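Local coordinates for putative oxidoreductase with NAD(P)-binding Rossmann-fold domain (Clostridium difficile, PDB 3UUW), which is probably an NAD(P)-dependent oxidoreductase of the GFO/IDH/MocA family with a Rossmann-type nucleotide-binding domain, its substrate not established, at residues Val243-Ile246 / Asn251-Leu254; Leu176-Glu181 / Glu225-Leu230; Glu30-Val35 / His275-Ile280; Met9-Leu14 / Pro24-Ser29. All coordinates share one frame; numbering follows the deposited sequence.

Contact 1. Residues Val243-Ile246 / Asn251-Leu254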
# COMPACT_ATOMS: atom_id res chain seq x y z
N VAL A 243 1.59 11.10 4.95
CA VAL A 243 1.64 10.40 3.67
C VAL A 243 0.61 11.05 2.75
O VAL A 243 -0.52 11.27 3.17
CB VAL A 243 1.34 8.92 3.82
CG1 VAL A 243 1.25 8.26 2.43
CG2 VAL A 243 2.45 8.25 4.66
N LEU A 244 1.04 11.42 1.55
CA LEU A 244 0.16 12.08 0.59
C LEU A 244 -0.09 11.17 -0.62
O LEU A 244 0.86 10.66 -1.24
CB LEU A 244 0.76 13.42 0.17
CG LEU A 244 -0.11 14.40 -0.62
CD1 LEU A 244 0.38 15.83 -0.43
CD2 LEU A 244 -0.12 14.03 -2.07
N GLU A 245 -1.36 10.92 -0.92
CA GLU A 245 -1.76 10.09 -2.05
C GLU A 245 -2.53 10.92 -3.05
O GLU A 245 -3.38 11.73 -2.66
CB GLU A 245 -2.65 8.94 -1.62
CG GLU A 245 -2.03 7.99 -0.62
CD GLU A 245 -2.94 6.84 -0.23
OE1 GLU A 245 -4.14 6.87 -0.56
OE2 GLU A 245 -2.43 5.90 0.40
N ILE A 246 -2.27 10.70 -4.33
CA ILE A 246 -3.00 11.36 -5.39
C ILE A 246 -3.45 10.32 -6.40
O ILE A 246 -2.63 9.55 -6.90
CB ILE A 246 -2.17 12.42 -6.11
CG1 ILE A 246 -1.64 13.45 -5.14
CG2 ILE A 246 -3.01 13.12 -7.21
CD1 ILE A 246 -0.67 14.45 -5.76
N ASN A 251 -4.06 6.26 -12.03
CA ASN A 251 -2.91 5.81 -11.21
C ASN A 251 -2.96 6.42 -9.82
O ASN A 251 -3.46 7.52 -9.65
CB ASN A 251 -1.59 6.29 -11.82
CG ASN A 251 -1.36 5.80 -13.21
OD1 ASN A 251 -1.65 4.65 -13.54
ND2 ASN A 251 -0.82 6.67 -14.04
N LEU A 252 -2.40 5.71 -8.85
CA LEU A 252 -2.30 6.19 -7.46
C LEU A 252 -0.84 6.52 -7.21
O LEU A 252 0.04 5.65 -7.33
CB LEU A 252 -2.76 5.10 -6.51
CG LEU A 252 -2.58 5.30 -5.02
CD1 LEU A 252 -3.29 6.49 -4.56
CD2 LEU A 252 -3.07 4.05 -4.25
N THR A 253 -0.56 7.79 -6.90
CA THR A 253 0.80 8.22 -6.63
C THR A 253 0.93 8.48 -5.15
O THR A 253 0.14 9.21 -4.58
CB THR A 253 1.17 9.49 -7.42
OG1 THR A 253 1.11 9.19 -8.82
CG2 THR A 253 2.59 9.95 -7.08
N LEU A 254 1.94 7.87 -4.54
CA LEU A 254 2.15 7.97 -3.11
C LEU A 254 3.46 8.68 -2.82
O LEU A 254 4.51 8.30 -3.34
CB LEU A 254 2.16 6.59 -2.49
CG LEU A 254 2.12 6.42 -0.98
CD1 LEU A 254 1.36 5.13 -0.63
CD2 LEU A 254 3.52 6.43 -0.41
O HOH W 1 1.48 11.74 -4.16
O HOH W 2 -1.41 9.73 -9.63
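Ile-246 and Thr-253 face each other as an antiparallel hydrogen-bonded pair, and here two backbone bonds join the strands. The N-H of Ile-246 reaches Thr-253 O at 2.8 Å, and the return bond runs from Thr-253 N to Ile-246 O at 2.7 Å. One residue along, Glu-245 and Leu-254 form the non-hydrogen-bonded pair. On their face of the sheet the side chains pack closely: CD1 of Leu-252 rests on Glu-245 CB at 3.9 Å, and Val-243 CG1 lies 4.0 Å from Leu-254 CG. The extended chain of Glu-245 runs beside Leu-254 in the same direction, and its carboxylate is taken by salt bridges to Arg-237 and Lys-239.

The face carrying Leu-244, Ile-246 and Thr-253 is looser, and water does part of the joining. One water donates to both Leu-244 O and Thr-253 O. A second spans Ile-246 O and Thr-253 OG1, the hydroxyl standing beside its own backbone N (chi1 -62°) and lying 2.7 Å from that water. The same hydroxyl is hydrogen-bonded to Thr-253 OG1 of the second subunit.

This is a beta hairpin, the last two strands of the mixed sheet within this chain. Leu-244 packs on helix 130-138, strand 234-239 flanks strand 243-248, and strand 251-256 pairs antiparallel with a strand of the second subunit, carrying the sheet across the interface.

Contact 2. Residues Leu176-Glu181 / Glu225-Leu230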
# COMPACT_ATOMS: atom_id res chain seq x y z
N LEU A 176 -13.49 23.65 8.28
CA LEU A 176 -13.87 25.02 8.02
C LEU A 176 -12.74 25.74 7.26
O LEU A 176 -13.01 26.57 6.39
CB LEU A 176 -14.25 25.74 9.32
CG LEU A 176 -15.48 25.20 10.07
CD1 LEU A 176 -15.71 26.02 11.31
CD2 LEU A 176 -16.72 25.20 9.20
N TRP A 177 -11.49 25.39 7.58
CA TRP A 177 -10.33 25.98 6.90
C TRP A 177 -10.27 25.54 5.45
O TRP A 177 -9.95 26.34 4.57
CB TRP A 177 -9.06 25.59 7.67
CG TRP A 177 -7.76 25.87 7.02
CD1 TRP A 177 -7.16 27.08 6.83
CD2 TRP A 177 -6.84 24.89 6.58
NE1 TRP A 177 -5.93 26.91 6.25
CE2 TRP A 177 -5.70 25.57 6.09
CE3 TRP A 177 -6.85 23.50 6.54
CZ2 TRP A 177 -4.60 24.91 5.57
CZ3 TRP A 177 -5.76 22.84 6.01
CH2 TRP A 177 -4.65 23.56 5.53
N LEU A 178 -10.63 24.28 5.19
CA LEU A 178 -10.71 23.77 3.82
C LEU A 178 -11.93 24.27 3.06
O LEU A 178 -11.87 24.48 1.84
CB LEU A 178 -10.72 22.24 3.81
CG LEU A 178 -9.41 21.56 4.15
CD1 LEU A 178 -9.65 20.04 4.36
CD2 LEU A 178 -8.31 21.82 3.09
N ALA A 179 -13.05 24.45 3.75
CA ALA A 179 -14.26 24.91 3.10
C ALA A 179 -14.02 26.29 2.51
O ALA A 179 -14.42 26.56 1.39
CB ALA A 179 -15.43 24.96 4.06
N ASN A 180 -13.38 27.16 3.29
CA ASN A 180 -13.16 28.55 2.90
C ASN A 180 -14.45 29.21 2.38
O ASN A 180 -14.42 30.09 1.53
CB ASN A 180 -12.04 28.65 1.86
CG ASN A 180 -11.50 30.06 1.73
OD1 ASN A 180 -11.39 30.78 2.73
ND2 ASN A 180 -11.16 30.46 0.51
N GLU A 181 -15.58 28.75 2.90
CA GLU A 181 -16.90 29.31 2.58
C GLU A 181 -17.80 28.97 3.74
O GLU A 181 -17.47 28.09 4.53
CB GLU A 181 -17.46 28.76 1.26
CG GLU A 181 -17.83 27.25 1.25
CD GLU A 181 -18.49 26.80 -0.06
OE1 GLU A 181 -18.62 25.56 -0.30
OE2 GLU A 181 -18.88 27.68 -0.86
N GLU A 225 -5.88 9.29 11.05
CA GLU A 225 -6.46 10.57 10.67
C GLU A 225 -6.35 10.58 9.17
O GLU A 225 -5.38 10.11 8.61
CB GLU A 225 -5.73 11.75 11.30
CG GLU A 225 -6.31 13.11 10.89
CD GLU A 225 -5.83 14.25 11.75
OE1 GLU A 225 -5.46 14.01 12.92
OE2 GLU A 225 -5.83 15.40 11.24
N GLN A 226 -7.39 11.09 8.50
CA GLN A 226 -7.33 11.22 7.06
C GLN A 226 -8.16 12.39 6.58
O GLN A 226 -9.26 12.60 7.07
CB GLN A 226 -7.86 9.95 6.39
CG GLN A 226 -7.77 10.00 4.88
CD GLN A 226 -8.25 8.72 4.25
OE1 GLN A 226 -7.53 7.73 4.22
NE2 GLN A 226 -9.46 8.73 3.74
N VAL A 227 -7.59 13.16 5.66
CA VAL A 227 -8.34 14.15 4.87
C VAL A 227 -8.32 13.66 3.41
O VAL A 227 -7.27 13.28 2.89
CB VAL A 227 -7.70 15.52 4.95
CG1 VAL A 227 -8.29 16.46 3.88
CG2 VAL A 227 -7.81 16.04 6.35
N GLU A 228 -9.49 13.63 2.78
CA GLU A 228 -9.64 13.20 1.40
C GLU A 228 -10.42 14.27 0.68
O GLU A 228 -11.53 14.63 1.12
CB GLU A 228 -10.41 11.89 1.32
CG GLU A 228 -10.70 11.39 -0.07
CD GLU A 228 -11.34 10.04 -0.00
OE1 GLU A 228 -12.50 9.98 0.46
OE2 GLU A 228 -10.67 9.04 -0.36
N ILE A 229 -9.85 14.77 -0.40
CA ILE A 229 -10.50 15.77 -1.22
C ILE A 229 -10.80 15.19 -2.59
O ILE A 229 -9.88 14.75 -3.29
CB ILE A 229 -9.62 17.02 -1.37
CG1 ILE A 229 -9.32 17.65 -0.00
CG2 ILE A 229 -10.28 18.07 -2.35
CD1 ILE A 229 -8.38 18.87 -0.11
N LEU A 230 -12.08 15.17 -2.96
CA LEU A 230 -12.52 14.74 -4.30
C LEU A 230 -12.72 15.99 -5.17
O LEU A 230 -13.55 16.85 -4.85
CB LEU A 230 -13.83 13.94 -4.23
CG LEU A 230 -13.83 12.52 -3.64
CD1 LEU A 230 -13.66 12.54 -2.14
CD2 LEU A 230 -15.14 11.82 -4.00
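Leu-178, near the C-terminal end of helix 160-179, plugs into Val-227 and Ile-229 of strand 224-231. This is the helix-on-sheet packing of the C-terminal domain, with helix 160-179 against one face of its mixed sheet. The leucine CB leaves the helix in the direction of the strand. With CG set beside the backbone N (chi1 -72°), the branch point is carried to about equal distances from the two partners: CG is 5.2 Å from Val-227 CG1 and 5.1 Å from Ile-229 CD1. The two methyls then divide the work. CD1, extended away from CA (chi2 170°), meets Val-227 CG1 tip to tip at 3.9 Å, whereas CD2 faces Ile-229 CD1 more loosely at 4.4 Å.

Val-227 and Ile-229 both point at the helix because they are two apart on the strand. Glu-228 between them points away, and its carboxylate binds Arg-237 and Asn-146. Helix 130-138 fills in around the same face, Ile-135 packing on both strand residues and Lys-136 on Leu-178. Helix 160-179 stops just past the contact: Asn-180 takes a positive phi of 48°, while its N still bonds back to Leu-176 O at 3.2 Å.

Contact 3. Residues Glu30-Val35 / His275-Ile280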
# COMPACT_ATOMS: atom_id res chain seq x y z
N GLU A 30 16.30 29.65 17.90
CA GLU A 30 17.00 30.40 16.84
C GLU A 30 16.55 31.84 16.64
O GLU A 30 17.38 32.73 16.37
CB GLU A 30 16.86 29.66 15.50
CG GLU A 30 17.47 28.28 15.43
CD GLU A 30 17.34 27.64 14.04
OE1 GLU A 30 18.37 27.15 13.52
OE2 GLU A 30 16.23 27.63 13.46
N ARG A 31 15.25 32.08 16.75
CA ARG A 31 14.68 33.40 16.41
C ARG A 31 14.17 34.18 17.62
O ARG A 31 13.44 35.17 17.48
CB ARG A 31 13.53 33.20 15.45
CG ARG A 31 13.92 32.52 14.13
CD ARG A 31 14.80 33.39 13.26
NE ARG A 31 14.73 33.03 11.84
CZ ARG A 31 15.33 31.97 11.28
NH1 ARG A 31 16.06 31.12 12.01
NH2 ARG A 31 15.19 31.76 9.98
N PHE A 32 14.54 33.74 18.81
CA PHE A 32 14.12 34.37 20.04
C PHE A 32 15.02 33.91 21.17
O PHE A 32 15.80 32.95 21.00
CB PHE A 32 12.66 33.99 20.39
CG PHE A 32 12.42 32.51 20.42
CD1 PHE A 32 12.77 31.75 21.52
CD2 PHE A 32 11.88 31.86 19.31
CE1 PHE A 32 12.59 30.38 21.53
CE2 PHE A 32 11.69 30.49 19.31
CZ PHE A 32 12.05 29.75 20.41
N GLU A 33 14.92 34.60 22.30
CA GLU A 33 15.59 34.17 23.51
C GLU A 33 14.57 33.41 24.35
O GLU A 33 13.47 33.94 24.60
CB GLU A 33 16.10 35.37 24.31
CG GLU A 33 16.89 34.98 25.53
CD GLU A 33 17.32 36.16 26.41
OE1 GLU A 33 16.89 37.31 26.16
OE2 GLU A 33 18.08 35.91 27.37
N PHE A 34 14.91 32.19 24.77
CA PHE A 34 14.04 31.37 25.64
C PHE A 34 14.36 31.81 27.09
O PHE A 34 15.27 31.28 27.73
CB PHE A 34 14.29 29.87 25.42
CG PHE A 34 13.13 28.98 25.82
CD1 PHE A 34 12.30 29.30 26.88
CD2 PHE A 34 12.91 27.79 25.16
CE1 PHE A 34 11.24 28.45 27.24
CE2 PHE A 34 11.87 26.94 25.52
CZ PHE A 34 11.02 27.28 26.56
N VAL A 35 13.63 32.81 27.55
CA VAL A 35 13.88 33.44 28.84
C VAL A 35 13.68 32.54 30.04
O VAL A 35 14.45 32.60 31.01
CB VAL A 35 12.99 34.70 28.99
CG1 VAL A 35 13.01 35.25 30.43
CG2 VAL A 35 13.42 35.75 28.00
N HIS A 275 5.66 30.69 12.90
CA HIS A 275 4.83 31.72 12.37
C HIS A 275 4.39 32.69 13.47
O HIS A 275 4.41 33.89 13.27
CB HIS A 275 3.61 31.12 11.68
CG HIS A 275 2.76 32.13 10.98
ND1 HIS A 275 3.27 32.97 10.00
CD2 HIS A 275 1.47 32.47 11.13
CE1 HIS A 275 2.31 33.76 9.56
NE2 HIS A 275 1.20 33.47 10.22
N PHE A 276 4.00 32.17 14.63
CA PHE A 276 3.66 33.00 15.79
C PHE A 276 4.77 34.00 16.07
O PHE A 276 4.52 35.20 16.24
CB PHE A 276 3.37 32.13 17.03
CG PHE A 276 3.06 32.90 18.28
CD1 PHE A 276 1.84 33.57 18.43
CD2 PHE A 276 3.97 32.94 19.33
CE1 PHE A 276 1.56 34.29 19.60
CE2 PHE A 276 3.68 33.64 20.50
CZ PHE A 276 2.47 34.31 20.62
N ILE A 277 6.00 33.52 16.13
CA ILE A 277 7.15 34.39 16.38
C ILE A 277 7.38 35.38 15.24
O ILE A 277 7.61 36.56 15.48
CB ILE A 277 8.41 33.56 16.62
CG1 ILE A 277 8.26 32.67 17.85
CG2 ILE A 277 9.66 34.43 16.74
CD1 ILE A 277 8.15 33.43 19.18
N ASP A 278 7.31 34.90 14.01
CA ASP A 278 7.53 35.76 12.83
C ASP A 278 6.56 36.92 12.79
O ASP A 278 6.92 38.04 12.45
CB ASP A 278 7.41 34.96 11.52
CG ASP A 278 8.62 34.07 11.25
OD1 ASP A 278 9.68 34.27 11.86
OD2 ASP A 278 8.49 33.16 10.40
N CYS A 279 5.31 36.66 13.16
CA CYS A 279 4.29 37.70 13.16
C CYS A 279 4.58 38.79 14.19
O CYS A 279 4.33 39.99 13.93
CB CYS A 279 2.90 37.10 13.37
SG CYS A 279 2.29 36.20 11.93
N ILE A 280 5.12 38.39 15.33
CA ILE A 280 5.56 39.35 16.32
C ILE A 280 6.70 40.19 15.73
O ILE A 280 6.70 41.42 15.82
CB ILE A 280 6.02 38.66 17.61
CG1 ILE A 280 4.80 38.06 18.33
CG2 ILE A 280 6.73 39.67 18.54
CD1 ILE A 280 5.12 37.01 19.42
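Phe-32 and Ile-277 meet with their side chains crossing at about a right angle, the isoleucine coming obliquely onto one corner of the ring. That corner is Phe-32 CD2, which has Ile-277 CG1 at 4.0 Å; the terminal CD1 of Ile-277 lies equally near it. The remaining branch turns to the preceding carbonyl: CG2 of Ile-277 sits 3.9 Å from the backbone O of Arg-31 and also approaches that residue's CB.

The ring is brought there by an uncommon setting, chi1 54°, which wedges CG between the backbone N and the carbonyl carbon. In this pose the ring edge also has the backbone N of Phe-34 in its plane.

Residues 30-35 lead into strand 33-38, an outer strand of the parallel Rossmann sheet, so the contact brings helix 269-281, from much later in the chain, onto that nucleotide-binding fold. The helix packs further along the sheet as well: Phe-276, Ile-277 and Ile-280 all touch Cys-69 at the start of strand 69-72, and the Phe-276 ring meets Phe-71 edge-to-face. Ile-280 CD1 lies over one face of the Phe-276 ring, 3.8 Å above its plane and offset toward the rim. Arg-31 turns its guanidinium back toward Glu-30, where NH1 makes a long salt bridge of 3.8 Å to Glu-30 OE2; the other carboxylate oxygen, OE1, is salt-bridged to Lys-47 of the fourth subunit.

Contact 4. Residues Met9-Leu14 / Pro24-Ser29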
# COMPACT_ATOMS: atom_id res chain seq x y z
N MET A 9 10.85 35.00 24.78
CA MET A 9 9.74 34.06 24.92
C MET A 9 9.85 33.28 26.22
O MET A 9 10.95 32.90 26.65
CB MET A 9 9.74 33.10 23.72
CG MET A 9 8.62 32.04 23.65
SD MET A 9 8.90 30.58 24.66
CE MET A 9 10.22 29.79 23.75
N GLY A 10 8.69 33.01 26.83
CA GLY A 10 8.59 32.15 27.99
C GLY A 10 7.56 31.09 27.69
O GLY A 10 6.71 31.26 26.81
N MET A 11 7.59 30.02 28.46
CA MET A 11 6.62 28.95 28.34
C MET A 11 5.94 28.74 29.67
O MET A 11 6.61 28.69 30.70
CB MET A 11 7.28 27.64 27.89
CG MET A 11 6.30 26.51 27.66
SD MET A 11 7.08 25.06 26.90
CE MET A 11 7.41 25.65 25.26
N ILE A 12 4.61 28.60 29.65
CA ILE A 12 3.84 28.27 30.84
C ILE A 12 3.10 26.97 30.60
O ILE A 12 2.34 26.84 29.63
CB ILE A 12 2.85 29.42 31.22
CG1 ILE A 12 3.64 30.64 31.70
CG2 ILE A 12 1.88 28.98 32.28
CD1 ILE A 12 2.79 31.91 31.90
N GLY A 13 3.29 26.01 31.52
CA GLY A 13 2.69 24.69 31.41
C GLY A 13 3.69 23.77 30.74
O GLY A 13 4.01 23.93 29.56
N LEU A 14 4.27 22.86 31.51
CA LEU A 14 5.28 21.96 30.99
C LEU A 14 4.81 20.51 31.06
O LEU A 14 5.59 19.61 31.37
CB LEU A 14 6.59 22.15 31.73
CG LEU A 14 7.18 23.56 31.69
CD1 LEU A 14 8.38 23.67 32.63
CD2 LEU A 14 7.56 23.94 30.26
N PRO A 24 10.45 20.31 22.02
CA PRO A 24 11.48 19.83 21.08
C PRO A 24 11.84 20.82 19.97
O PRO A 24 12.95 20.77 19.46
CB PRO A 24 10.87 18.55 20.52
CG PRO A 24 9.99 18.04 21.64
CD PRO A 24 9.36 19.31 22.15
N ILE A 25 10.93 21.70 19.61
CA ILE A 25 11.25 22.70 18.58
C ILE A 25 11.74 24.03 19.18
O ILE A 25 12.73 24.63 18.69
CB ILE A 25 10.10 22.89 17.57
CG1 ILE A 25 8.78 23.10 18.28
CG2 ILE A 25 10.03 21.70 16.66
CD1 ILE A 25 7.53 22.99 17.38
N LEU A 26 11.09 24.47 20.26
CA LEU A 26 11.38 25.79 20.81
C LEU A 26 12.69 25.85 21.58
O LEU A 26 13.24 26.92 21.74
CB LEU A 26 10.22 26.29 21.66
CG LEU A 26 8.92 26.56 20.89
CD1 LEU A 26 7.82 26.89 21.88
CD2 LEU A 26 9.12 27.69 19.84
N THR A 27 13.18 24.69 22.04
CA THR A 27 14.44 24.66 22.78
C THR A 27 15.65 24.84 21.88
O THR A 27 16.75 25.04 22.40
CB THR A 27 14.56 23.41 23.66
OG1 THR A 27 14.41 22.25 22.84
CG2 THR A 27 13.50 23.44 24.77
N LYS A 28 15.45 24.74 20.55
CA LYS A 28 16.45 25.14 19.55
C LYS A 28 16.00 26.58 19.23
O LYS A 28 15.22 26.85 18.30
CB LYS A 28 16.43 24.24 18.32
CG LYS A 28 17.49 24.58 17.32
CD LYS A 28 17.40 23.69 16.11
CE LYS A 28 18.49 24.00 15.15
NZ LYS A 28 19.82 23.72 15.73
N SER A 29 16.47 27.48 20.08
CA SER A 29 15.92 28.83 20.13
C SER A 29 16.63 29.76 19.18
O SER A 29 17.45 30.55 19.60
CB SER A 29 15.98 29.32 21.58
OG SER A 29 15.41 28.34 22.47
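The peptide carbonyl of Leu-26, the residue that meets both Met-9 and Met-11, takes Ser-29 OG in its plane, 2.7 Å from Leu-26 O and with a C=O...OG angle of 150°. That bond ties Ser-29 back to the residue three before it. The rings of Phe-32 and Phe-71 also pack on the leucine.

Across the contact everything is aliphatic or thioether. Met-11 runs extended until a bend at the last torsion (chi3 -70°) lays CE against Leu-26 CD1 at 3.6 Å, the two side chains crossing obliquely. Met-9 starts out the same way but folds earlier, at chi2 (-80°) and again at chi3, so its CE meets the base of the leucine, 4.1 Å from Leu-26 CB and at about a right angle to it. The two methyl ends therefore take different levels of one side chain, Met-9 at its root and Met-11 at its tip. Arg-53 of the fourth subunit bonds both Ser-29 OG and Thr-27 O, so segment 24-29 lies at a subunit interface.

Strand 8-12, helix 16-26 and strand 33-38 make a beta-alpha-beta unit, and Gly-13, just after the first strand, opens what looks like a Rossmann-type GxGxxA motif. The arrangement is that of the first unit of a Rossmann fold, consistent with a dinucleotide-binding site at the glycine turn.

How the contacts relate
From the N terminus, contact 4 closes first, a short loop from strand 8-12 through helix 16-26 within the Rossmann unit. Contact 3 opens directly afterwards at residues 30-35 and closes only at helix 269-281, which it brings back onto the Rossmann sheet; nearly the whole remaining chain lies inside its loop. Nested there, in series, are contact 2, joining helix 160-179 to strand 224-231, and contact 1, the tight hairpin after it; none of the four cross. Contacts 3 and 4 adjoin, with Val-35 N 2.8 Å from Met-9 O on neighbouring strands. Contacts 1 and 2 share the mixed sheet, their centres about 17 Å apart, while about 30 Å separates the centres of contacts 2 and 4.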